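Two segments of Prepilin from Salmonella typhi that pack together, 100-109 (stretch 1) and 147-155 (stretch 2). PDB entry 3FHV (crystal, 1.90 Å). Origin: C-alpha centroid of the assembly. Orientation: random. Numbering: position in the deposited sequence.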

# COMPACT_ATOMS: atom_id res chain seq x y z
N ALA A 100 -5.87 -0.98 21.77
CA ALA A 100 -5.17 -0.86 20.50
C ALA A 100 -3.66 -0.89 20.70
O ALA A 100 -2.94 -1.50 19.92
CB ALA A 100 -5.58 0.43 19.80
N CYS A 101 -3.19 -0.23 21.75
CA CYS A 101 -1.76 -0.20 22.05
C CYS A 101 -1.23 -1.62 22.22
O CYS A 101 -0.14 -1.95 21.75
CB CYS A 101 -1.53 0.61 23.32
SG CYS A 101 0.15 0.62 24.03
N VAL A 102 -1.99 -2.47 22.90
CA VAL A 102 -1.55 -3.85 23.10
C VAL A 102 -1.53 -4.65 21.81
O VAL A 102 -0.56 -5.35 21.51
CB VAL A 102 -2.46 -4.58 24.11
CG1 VAL A 102 -2.05 -6.05 24.21
CG2 VAL A 102 -2.36 -3.91 25.48
N SER A 103 -2.61 -4.55 21.03
CA SER A 103 -2.69 -5.29 19.78
C SER A 103 -1.71 -4.79 18.72
O SER A 103 -1.12 -5.58 17.99
CB SER A 103 -4.11 -5.23 19.22
OG SER A 103 -4.44 -3.90 18.88
N ILE A 104 -1.53 -3.48 18.64
CA ILE A 104 -0.62 -2.91 17.66
C ILE A 104 0.85 -3.18 18.00
O ILE A 104 1.63 -3.58 17.13
CB ILE A 104 -0.83 -1.40 17.52
CG1 ILE A 104 -2.25 -1.11 17.00
CG2 ILE A 104 0.20 -0.81 16.56
CD1 ILE A 104 -2.65 0.36 17.09
N SER A 105 1.22 -2.98 19.26
CA SER A 105 2.61 -3.20 19.64
C SER A 105 2.99 -4.67 19.46
O SER A 105 4.06 -4.97 18.92
CB SER A 105 2.86 -2.75 21.09
OG SER A 105 2.10 -3.51 22.01
N THR A 106 2.13 -5.59 19.89
CA THR A 106 2.45 -7.00 19.73
C THR A 106 2.42 -7.40 18.26
O THR A 106 3.24 -8.19 17.80
CB THR A 106 1.50 -7.92 20.53
OG1 THR A 106 0.14 -7.69 20.14
CG2 THR A 106 1.65 -7.63 22.02
N GLY A 107 1.49 -6.82 17.51
CA GLY A 107 1.40 -7.12 16.09
C GLY A 107 2.66 -6.72 15.33
O GLY A 107 3.15 -7.46 14.48
N MET A 108 3.18 -5.53 15.64
CA MET A 108 4.39 -5.04 14.97
C MET A 108 5.58 -5.90 15.37
O MET A 108 6.51 -6.09 14.58
CB MET A 108 4.65 -3.57 15.34
CG MET A 108 3.59 -2.57 14.83
SD MET A 108 3.40 -2.48 13.02
CE MET A 108 4.91 -1.64 12.58
N SER A 109 5.57 -6.42 16.60
CA SER A 109 6.65 -7.28 17.06
C SER A 109 6.64 -8.58 16.25
O SER A 109 7.68 -9.01 15.74
CB SER A 109 6.46 -7.63 18.54
OG SER A 109 7.46 -8.55 18.97
N THR A 147 -3.91 7.23 25.94
CA THR A 147 -2.77 7.88 26.56
C THR A 147 -1.43 7.28 26.15
O THR A 147 -0.41 7.61 26.74
CB THR A 147 -2.87 7.81 28.11
OG1 THR A 147 -2.94 6.44 28.54
CG2 THR A 147 -4.11 8.56 28.59
N ASN A 148 -1.42 6.43 25.13
CA ASN A 148 -0.17 5.79 24.71
C ASN A 148 0.49 6.35 23.46
O ASN A 148 -0.18 6.73 22.50
CB ASN A 148 -0.42 4.29 24.51
CG ASN A 148 -0.83 3.59 25.78
OD1 ASN A 148 -0.03 3.46 26.71
ND2 ASN A 148 -2.09 3.14 25.84
N THR A 149 1.82 6.41 23.51
CA THR A 149 2.63 6.86 22.38
C THR A 149 3.44 5.64 21.96
O THR A 149 4.18 5.07 22.76
CB THR A 149 3.62 7.98 22.78
OG1 THR A 149 2.90 9.11 23.27
CG2 THR A 149 4.46 8.40 21.57
N LEU A 150 3.30 5.22 20.70
CA LEU A 150 4.03 4.08 20.19
C LEU A 150 5.03 4.59 19.16
O LEU A 150 4.73 5.50 18.39
CB LEU A 150 3.08 3.07 19.52
CG LEU A 150 2.06 2.32 20.40
CD1 LEU A 150 1.18 1.41 19.53
CD2 LEU A 150 2.80 1.50 21.43
N VAL A 151 6.24 4.03 19.18
CA VAL A 151 7.25 4.42 18.21
C VAL A 151 7.83 3.17 17.57
O VAL A 151 8.20 2.23 18.26
CB VAL A 151 8.41 5.23 18.86
CG1 VAL A 151 9.36 5.71 17.77
CG2 VAL A 151 7.86 6.41 19.64
N PHE A 152 7.88 3.17 16.24
CA PHE A 152 8.42 2.03 15.51
C PHE A 152 9.70 2.49 14.80
O PHE A 152 9.68 3.42 13.99
CB PHE A 152 7.38 1.54 14.50
CG PHE A 152 6.00 1.37 15.09
CD1 PHE A 152 5.80 0.55 16.19
CD2 PHE A 152 4.91 2.05 14.55
CE1 PHE A 152 4.52 0.40 16.76
CE2 PHE A 152 3.65 1.92 15.10
CZ PHE A 152 3.44 1.09 16.21
N ASN A 153 10.81 1.83 15.12
CA ASN A 153 12.09 2.14 14.49
C ASN A 153 12.43 1.15 13.38
O ASN A 153 11.76 0.13 13.21
CB ASN A 153 13.20 2.16 15.53
CG ASN A 153 13.20 3.43 16.36
OD1 ASN A 153 12.54 3.51 17.40
ND2 ASN A 153 13.93 4.44 15.90
N TYR A 154 13.48 1.46 12.62
CA TYR A 154 13.65 0.91 11.28
C TYR A 154 15.09 1.06 10.80
O TYR A 154 15.56 2.18 10.57
CB TYR A 154 12.69 1.58 10.29
CG TYR A 154 11.27 1.05 10.36
CD1 TYR A 154 10.97 -0.23 9.92
CD2 TYR A 154 10.24 1.83 10.86
CE1 TYR A 154 9.68 -0.72 9.98
CE2 TYR A 154 8.95 1.35 10.92
CZ TYR A 154 8.67 0.07 10.48
OH TYR A 154 7.38 -0.41 10.54
N ASN A 155 15.78 -0.06 10.64
CA ASN A 155 17.23 -0.08 10.74
C ASN A 155 17.76 0.94 11.73
O ASN A 155 17.67 2.15 11.50
CB ASN A 155 17.86 0.14 9.36
CG ASN A 155 18.64 -1.06 8.87
OD1 ASN A 155 19.03 -1.14 7.70
ND2 ASN A 155 18.87 -2.02 9.76

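How do a helix and a strand pack without a single hydrogen bond between them? The helix of 100-109 runs nearly parallel to the strand, their axes 10° apart and 9.7 Å away at closest approach, so side chains must fill the gap. On the helix, Cys101, Ile104 and Met108 point toward the strand, spaced three and four residues apart along one face. On the strand, alternation brings Asn148, Leu150 and Phe152 toward the helix, while Thr149 points away. Together the two stretches bury 356 Å².

What does Leu150, the most covered residue, accomplish? Its branched end reaches two turns of the helix: Leu150 CD1 lies 3.8 Å from Ile104 CG2, while Leu150 CD2 lies 3.8 Å from Cys101 SG and 4.3 Å from Ser105 CB. Ser105 lies beside this apolar group with Ser105 OG donating a hydrogen bond to Cys101 O (2.7 Å), so the hydroxyl proton is satisfied.

Why does Cys101 suit the start of the contact? Its chain is short, and here the backbones come close, with Cys101 CA 6.7 Å from Asn148 CA. In the t rotamer, Cys101 SG packs against Leu150 and approaches Asn148 CG to 3.6 Å. The sulfur is bonded covalently elsewhere in the structure. The amide of Asn148 is hydrogen-bonded elsewhere, so its burial leaves OD1 and ND2 satisfied.

How do Met108 and Phe152 meet where the backbones stand farther apart? Met108 CA is 8.2 Å from Phe152 CA. Met108 CG lies over one face of the Phe152 ring, 4.0 Å from its centroid in a CH-pi contact and 3.7 Å from Phe152 CE1. With all three chi angles in m, Met108 CE comes to 3.4 Å from Tyr154 OH. Ile104 CG2 also packs against Phe152 CZ at 3.8 Å, so Ile104 bridges Leu150 and Phe152.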